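Local coordinates for protein CutA1 (Shewanella, PDB 3AHP) that probably contributes to divalent metal ion tolerance, as a stable trimeric member of the CutA1 family with a ferredoxin-like, GlnB-related fold, at residues 97-100 with 101-104; 69-72 with 73-77. All coordinates share one frame; numbering follows the deposited sequence.

Contact 1: 97-100 with 101-104; sequences PYLQ and WIKD
The ring of Tyr-98 meets both Trp-101 and Ile-102, the side chains three and four places further along the C-terminal alpha-helix 96-105 of the CutA1 fold. Both lie to the same side of its plane, Trp-101 at the CE2 half and Ile-102 at the CE1 half. The indole of Trp-101 brings CE3 to 3.5 Å from Tyr-98 CE2; its six-membered ring is inclined at 41° to the phenol, its centroid 5.4 Å from that of the tyrosine, a skewed pairing that is neither a stack nor a T. The aliphatic arm of Ile-102 reaches back along the helix, CG1 lying over the face near the rim and CD1 ending 3.5 Å from Tyr-98 CE1. Tyr-98 can meet both because its CG lies opposite the backbone N (chi1 -173°), which carries the ring outward from the helix, where the indole and the isoleucine arm meet it. Replacing Tyr-98 with an alanine would probably open a gap beside the indole and leave the CD1 methyl of Ile-102 without its aromatic neighbour.

Beneath these side chains runs the i to i+4 ladder. Ile-102 N gives a nearly straight bond to Tyr-98 O (3.2 Å), Trp-101 N binds Pro-97 O, Lys-103 N binds Leu-99 O at 2.9 Å, and Asp-104 N binds Gln-100 O at 2.7 Å. Further out, Tyr-98 and Trp-101 both touch Cys-34 on strand 34-38, Ile-102 leans on Met-64 of strand 50-64, and Pro-84 of the second subunit packs on Tyr-98, so the helix is set against both its own sheet and a neighbour in the trimer. At the exposed side of the helix the amide of Gln-100 lies beside the carboxylate of Asp-104, their planes 35° apart and Gln-100 OE1 3.5 Å from Asp-104 OD1.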
ATOM      1  N   PRO B  97      15.950  -8.878   9.903  1.00 34.85           N
ATOM      2  CA  PRO B  97      16.627  -7.810  10.647  1.00 36.44           C
ATOM      3  C   PRO B  97      15.905  -6.462  10.604  1.00 37.04           C
ATOM      4  O   PRO B  97      16.115  -5.624  11.488  1.00 36.82           O
ATOM      5  CB  PRO B  97      18.000  -7.697   9.958  1.00 35.72           C
ATOM      6  CG  PRO B  97      18.218  -9.008   9.332  1.00 36.28           C
ATOM      7  CD  PRO B  97      16.846  -9.491   8.909  1.00 35.79           C
ATOM      8  N   TYR B  98      15.104  -6.222   9.584  1.00 37.65           N
ATOM      9  CA  TYR B  98      14.211  -5.086   9.567  1.00 37.27           C
ATOM     10  C   TYR B  98      13.077  -5.215  10.539  1.00 37.20           C
ATOM     11  O   TYR B  98      12.716  -4.288  11.173  1.00 38.08           O
ATOM     12  CB  TYR B  98      13.670  -4.806   8.179  1.00 36.54           C
ATOM     13  CG  TYR B  98      12.863  -3.540   8.096  1.00 34.05           C
ATOM     14  CD1 TYR B  98      11.528  -3.571   7.976  1.00 31.11           C
ATOM     15  CD2 TYR B  98      13.457  -2.329   8.133  1.00 33.40           C
ATOM     16  CE1 TYR B  98      10.820  -2.439   7.919  1.00 36.03           C
ATOM     17  CE2 TYR B  98      12.760  -1.218   8.053  1.00 34.05           C
ATOM     18  CZ  TYR B  98      11.437  -1.261   7.957  1.00 33.04           C
ATOM     19  OH  TYR B  98      10.732  -0.120   7.874  1.00 29.63           O
ATOM     20  N   LEU B  99      12.536  -6.392  10.684  1.00 20.00           N
ATOM     21  CA  LEU B  99      11.429  -6.559  11.545  1.00 20.00           C
ATOM     22  C   LEU B  99      11.845  -6.506  12.983  1.00 20.00           C
ATOM     23  O   LEU B  99      11.173  -5.946  13.807  1.00 36.24           O
ATOM     24  CB  LEU B  99      10.712  -7.848  11.211  1.00 20.00           C
ATOM     25  CG  LEU B  99      10.255  -8.128   9.786  1.00 20.00           C
ATOM     26  CD1 LEU B  99       9.586  -9.434   9.709  1.00 20.00           C
ATOM     27  CD2 LEU B  99       9.367  -7.085   9.242  1.00 20.00           C
ATOM     28  N   GLN B 100      12.970  -7.113  13.269  1.00 36.77           N
ATOM     29  CA  GLN B 100      13.722  -6.873  14.465  1.00 37.41           C
ATOM     30  C   GLN B 100      13.867  -5.422  14.818  1.00 37.34           C
ATOM     31  O   GLN B 100      13.553  -5.038  15.896  1.00 37.37           O
ATOM     32  CB  GLN B 100      15.082  -7.514  14.314  1.00 37.72           C
ATOM     33  CG  GLN B 100      15.747  -7.964  15.577  1.00 39.43           C
ATOM     34  CD  GLN B 100      14.874  -8.754  16.473  1.00 43.04           C
ATOM     35  OE1 GLN B 100      14.440  -8.275  17.487  1.00 45.23           O
ATOM     36  NE2 GLN B 100      14.640  -9.987  16.124  1.00 42.07           N
ATOM     37  N   TRP B 101      14.369  -4.624  13.902  1.00 37.37           N
ATOM     38  CA  TRP B 101      14.615  -3.214  14.163  1.00 38.72           C
ATOM     39  C   TRP B 101      13.362  -2.499  14.623  1.00 39.03           C
ATOM     40  O   TRP B 101      13.412  -1.697  15.558  1.00 39.06           O
ATOM     41  CB  TRP B 101      15.150  -2.531  12.914  1.00 39.54           C
ATOM     42  CG  TRP B 101      15.267  -1.038  13.026  1.00 41.50           C
ATOM     43  CD1 TRP B 101      16.119  -0.344  13.832  1.00 45.52           C
ATOM     44  CD2 TRP B 101      14.582  -0.062  12.233  1.00 42.75           C
ATOM     45  NE1 TRP B 101      15.996   1.008  13.603  1.00 44.67           N
ATOM     46  CE2 TRP B 101      15.057   1.207  12.629  1.00 44.41           C
ATOM     47  CE3 TRP B 101      13.619  -0.137  11.217  1.00 41.75           C
ATOM     48  CZ2 TRP B 101      14.607   2.392  12.043  1.00 43.93           C
ATOM     49  CZ3 TRP B 101      13.146   1.040  10.662  1.00 42.75           C
ATOM     50  CH2 TRP B 101      13.641   2.290  11.078  1.00 43.88           C
ATOM     51  N   ILE B 102      12.258  -2.772  13.926  1.00 38.75           N
ATOM     52  CA  ILE B 102      10.927  -2.374  14.353  1.00 36.67           C
ATOM     53  C   ILE B 102      10.633  -2.846  15.753  1.00 37.25           C
ATOM     54  O   ILE B 102      10.139  -2.087  16.565  1.00 37.13           O
ATOM     55  CB  ILE B 102       9.839  -2.930  13.417  1.00 36.31           C
ATOM     56  CG1 ILE B 102      10.039  -2.384  11.997  1.00 36.18           C
ATOM     57  CG2 ILE B 102       8.452  -2.575  13.950  1.00 28.75           C
ATOM     58  CD1 ILE B 102       9.054  -2.942  10.951  1.00 34.02           C
ATOM     59  N   LYS B 103      10.887  -4.124  16.005  1.00 39.83           N
ATOM     60  CA  LYS B 103      10.689  -4.728  17.327  1.00 41.92           C
ATOM     61  C   LYS B 103      11.537  -4.058  18.426  1.00 42.57           C
ATOM     62  O   LYS B 103      11.056  -3.823  19.536  1.00 43.28           O
ATOM     63  CB  LYS B 103      10.932  -6.245  17.244  1.00 41.83           C
ATOM     64  CG  LYS B 103      10.994  -6.982  18.565  1.00 44.39           C
ATOM     65  CD  LYS B 103       9.685  -7.636  18.920  1.00 50.44           C
ATOM     66  CE  LYS B 103       9.877  -8.686  20.012  1.00 55.43           C
ATOM     67  NZ  LYS B 103       9.866 -10.064  19.436  1.00 54.25           N
ATOM     68  N   ASP B 104      12.757  -3.664  18.080  1.00 43.26           N
ATOM     69  CA  ASP B 104      13.707  -3.137  19.054  1.00 44.80           C
ATOM     70  C   ASP B 104      13.552  -1.655  19.320  1.00 46.40           C
ATOM     71  O   ASP B 104      14.140  -1.135  20.257  1.00 47.46           O
ATOM     72  CB  ASP B 104      15.135  -3.385  18.591  1.00 44.05           C
ATOM     73  CG  ASP B 104      15.546  -4.812  18.751  1.00 43.25           C
ATOM     74  OD1 ASP B 104      14.970  -5.507  19.624  1.00 37.39           O
ATOM     75  OD2 ASP B 104      16.422  -5.238  17.973  1.00 44.69           O
TER

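Contact 2: 69-72 with 73-77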
ATOM      1  N   PRO B  69      -2.705   0.765  19.881  1.00 30.46           N
ATOM      2  CA  PRO B  69      -3.694   1.637  20.531  1.00 30.42           C
ATOM      3  C   PRO B  69      -3.193   3.066  20.791  1.00 29.84           C
ATOM      4  O   PRO B  69      -3.970   4.016  20.695  1.00 31.35           O
ATOM      5  CB  PRO B  69      -3.997   0.899  21.839  1.00 29.89           C
ATOM      6  CG  PRO B  69      -3.757  -0.531  21.501  1.00 29.63           C
ATOM      7  CD  PRO B  69      -2.540  -0.501  20.617  1.00 29.82           C
ATOM      8  N   ALA B  70      -1.898   3.216  21.050  1.00 28.02           N
ATOM      9  CA  ALA B  70      -1.311   4.525  21.270  1.00 27.30           C
ATOM     10  C   ALA B  70      -1.105   5.301  19.958  1.00 26.64           C
ATOM     11  O   ALA B  70      -1.245   6.526  19.926  1.00 25.53           O
ATOM     12  CB  ALA B  70       0.004   4.400  22.041  1.00 26.62           C
ATOM     13  N   ILE B  71      -0.744   4.589  18.894  1.00 26.13           N
ATOM     14  CA  ILE B  71      -0.619   5.193  17.572  1.00 25.16           C
ATOM     15  C   ILE B  71      -1.954   5.753  17.067  1.00 25.14           C
ATOM     16  O   ILE B  71      -2.071   6.941  16.748  1.00 22.87           O
ATOM     17  CB  ILE B  71      -0.025   4.211  16.573  1.00 24.23           C
ATOM     18  CG1 ILE B  71       1.335   3.733  17.099  1.00 26.39           C
ATOM     19  CG2 ILE B  71       0.113   4.867  15.181  1.00 20.42           C
ATOM     20  CD1 ILE B  71       1.965   2.585  16.322  1.00 26.05           C
ATOM     21  N   GLU B  72      -2.985   4.923  17.120  1.00 24.54           N
ATOM     22  CA  GLU B  72      -4.310   5.385  16.784  1.00 24.24           C
ATOM     23  C   GLU B  72      -4.693   6.611  17.604  1.00 25.35           C
ATOM     24  O   GLU B  72      -5.176   7.609  17.061  1.00 26.07           O
ATOM     25  CB  GLU B  72      -5.319   4.292  17.038  1.00 23.52           C
ATOM     26  CG  GLU B  72      -6.709   4.756  16.801  1.00 23.96           C
ATOM     27  CD  GLU B  72      -7.706   3.676  17.024  1.00 28.23           C
ATOM     28  OE1 GLU B  72      -8.275   3.648  18.134  1.00 31.69           O
ATOM     29  OE2 GLU B  72      -7.884   2.830  16.112  1.00 28.40           O
ATOM     30  N   GLN B  73      -4.545   6.497  18.922  1.00 24.48           N
ATOM     31  CA  GLN B  73      -4.842   7.594  19.821  1.00 23.62           C
ATOM     32  C   GLN B  73      -4.095   8.868  19.431  1.00 22.28           C
ATOM     33  O   GLN B  73      -4.705   9.885  19.166  1.00 24.38           O
ATOM     34  CB  GLN B  73      -4.551   7.197  21.272  1.00 24.89           C
ATOM     35  CG  GLN B  73      -5.271   8.061  22.311  1.00 26.24           C
ATOM     36  CD  GLN B  73      -6.749   8.243  21.987  1.00 26.11           C
ATOM     37  OE1 GLN B  73      -7.158   9.291  21.482  1.00 31.24           O
ATOM     38  NE2 GLN B  73      -7.537   7.200  22.202  1.00 16.90           N
ATOM     39  N   LEU B  74      -2.788   8.774  19.266  1.00 21.83           N
ATOM     40  CA  LEU B  74      -1.996   9.914  18.847  1.00 21.26           C
ATOM     41  C   LEU B  74      -2.410  10.465  17.470  1.00 21.71           C
ATOM     42  O   LEU B  74      -2.610  11.676  17.312  1.00 21.34           O
ATOM     43  CB  LEU B  74      -0.496   9.582  18.887  1.00 20.28           C
ATOM     44  CG  LEU B  74       0.480  10.746  18.681  1.00 21.29           C
ATOM     45  CD1 LEU B  74       0.094  11.905  19.569  1.00 23.37           C
ATOM     46  CD2 LEU B  74       1.910  10.346  18.988  1.00 21.04           C
ATOM     47  N   VAL B  75      -2.506   9.595  16.469  1.00 21.09           N
ATOM     48  CA  VAL B  75      -2.764  10.073  15.125  1.00 20.69           C
ATOM     49  C   VAL B  75      -4.152  10.703  15.050  1.00 21.94           C
ATOM     50  O   VAL B  75      -4.295  11.852  14.605  1.00 20.97           O
ATOM     51  CB  VAL B  75      -2.588   8.983  14.034  1.00 19.97           C
ATOM     52  CG1 VAL B  75      -3.058   9.507  12.681  1.00 15.83           C
ATOM     53  CG2 VAL B  75      -1.128   8.549  13.943  1.00 18.32           C
ATOM     54  N   ILE B  76      -5.152   9.992  15.571  1.00 21.32           N
ATOM     55  CA  ILE B  76      -6.530  10.456  15.489  1.00 21.83           C
ATOM     56  C   ILE B  76      -6.684  11.829  16.145  1.00 22.03           C
ATOM     57  O   ILE B  76      -7.291  12.721  15.563  1.00 23.39           O
ATOM     58  CB  ILE B  76      -7.532   9.434  16.108  1.00 22.26           C
ATOM     59  CG1 ILE B  76      -7.997   8.418  15.063  1.00 19.22           C
ATOM     60  CG2 ILE B  76      -8.746  10.148  16.686  1.00 22.77           C
ATOM     61  CD1 ILE B  76      -6.912   7.973  14.109  1.00 19.60           C
ATOM     62  N   THR B  77      -6.112  12.010  17.336  1.00 21.38           N
ATOM     63  CA  THR B  77      -6.207  13.295  18.019  1.00 21.32           C
ATOM     64  C   THR B  77      -5.422  14.475  17.430  1.00 20.49           C
ATOM     65  O   THR B  77      -5.858  15.623  17.512  1.00 19.90           O
ATOM     66  CB  THR B  77      -6.106  13.216  19.587  1.00 22.47           C
ATOM     67  OG1 THR B  77      -5.135  14.152  20.055  1.00 23.81           O
ATOM     68  CG2 THR B  77      -5.774  11.840  20.085  1.00 18.22           C
TER
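Ile-71 and Val-75 form the apolar part of this one-turn contact within helix 68-78, lying side by side and pointing the same way, with Ile-71 CG2 4.1 Å from Val-75 CG2. In Val-75 the CG2 branch sits beside the backbone N, which turns it back along the helix toward the isoleucine, and the same methyl also rests 3.4 Å from Ile-71 O. A second pair, Glu-72 and Ile-76, runs alongside in a similar manner: the methylene CG of Glu-72 comes to 4.2 Å from Ile-76 CD1, so the glutamate contributes its aliphatic stem rather than its charge.

The polar end of Glu-72 is occupied elsewhere. With CG opposite the backbone N (chi1 176°) and the chain extended beyond it, the carboxylate is carried away from the following turn, and its OE2 hydrogen-bonds the OH of Tyr-68, just before the segment.

Backbone bonds form a regular i to i+4 series. Val-75 N binds Ile-71 O at 2.7 Å, almost straight, with an N-H...O angle of 172°. Ile-76 N binds Glu-72 O and Leu-74 N binds Ala-70 O, both at 2.8 Å, and Gln-73 N binds Pro-69 O at 3.1 Å.

Packing beyond the segments divides the helix into faces. Ile-71, Val-75 and Ile-76 meet Phe-86 of strand 86-94, Leu-74 and Val-75 reach Leu-26 of helix 16-28, and Ile-76 also touches Phe-95 of the third subunit. Such an amphipathic helix, laid with a companion helix against an antiparallel sheet, is characteristic of the ferredoxin-like alpha-beta fold of CutA1 proteins.

Followed from the N terminus, the chain passes strand 6-13, helix 16-28 and the strands up to 50-64 before it reaches contact 2 in helix 68-78; strand 86-94 then leads to contact 1 in helix 96-105. Each contact joins successive turns of a single helix, and neither closes a long loop. They stand in series, without nesting or crossing, their centres 21 Å apart and their nearest atoms about 9 Å apart. Contact 2 ties its helix to helix 16-28 and strand 86-94, whereas contact 1 fastens the last helix to strands 34-38 and 50-64. Each also meets a different subunit: the third at Glu-72 and Ile-76, the second along Pro-97 to Trp-101.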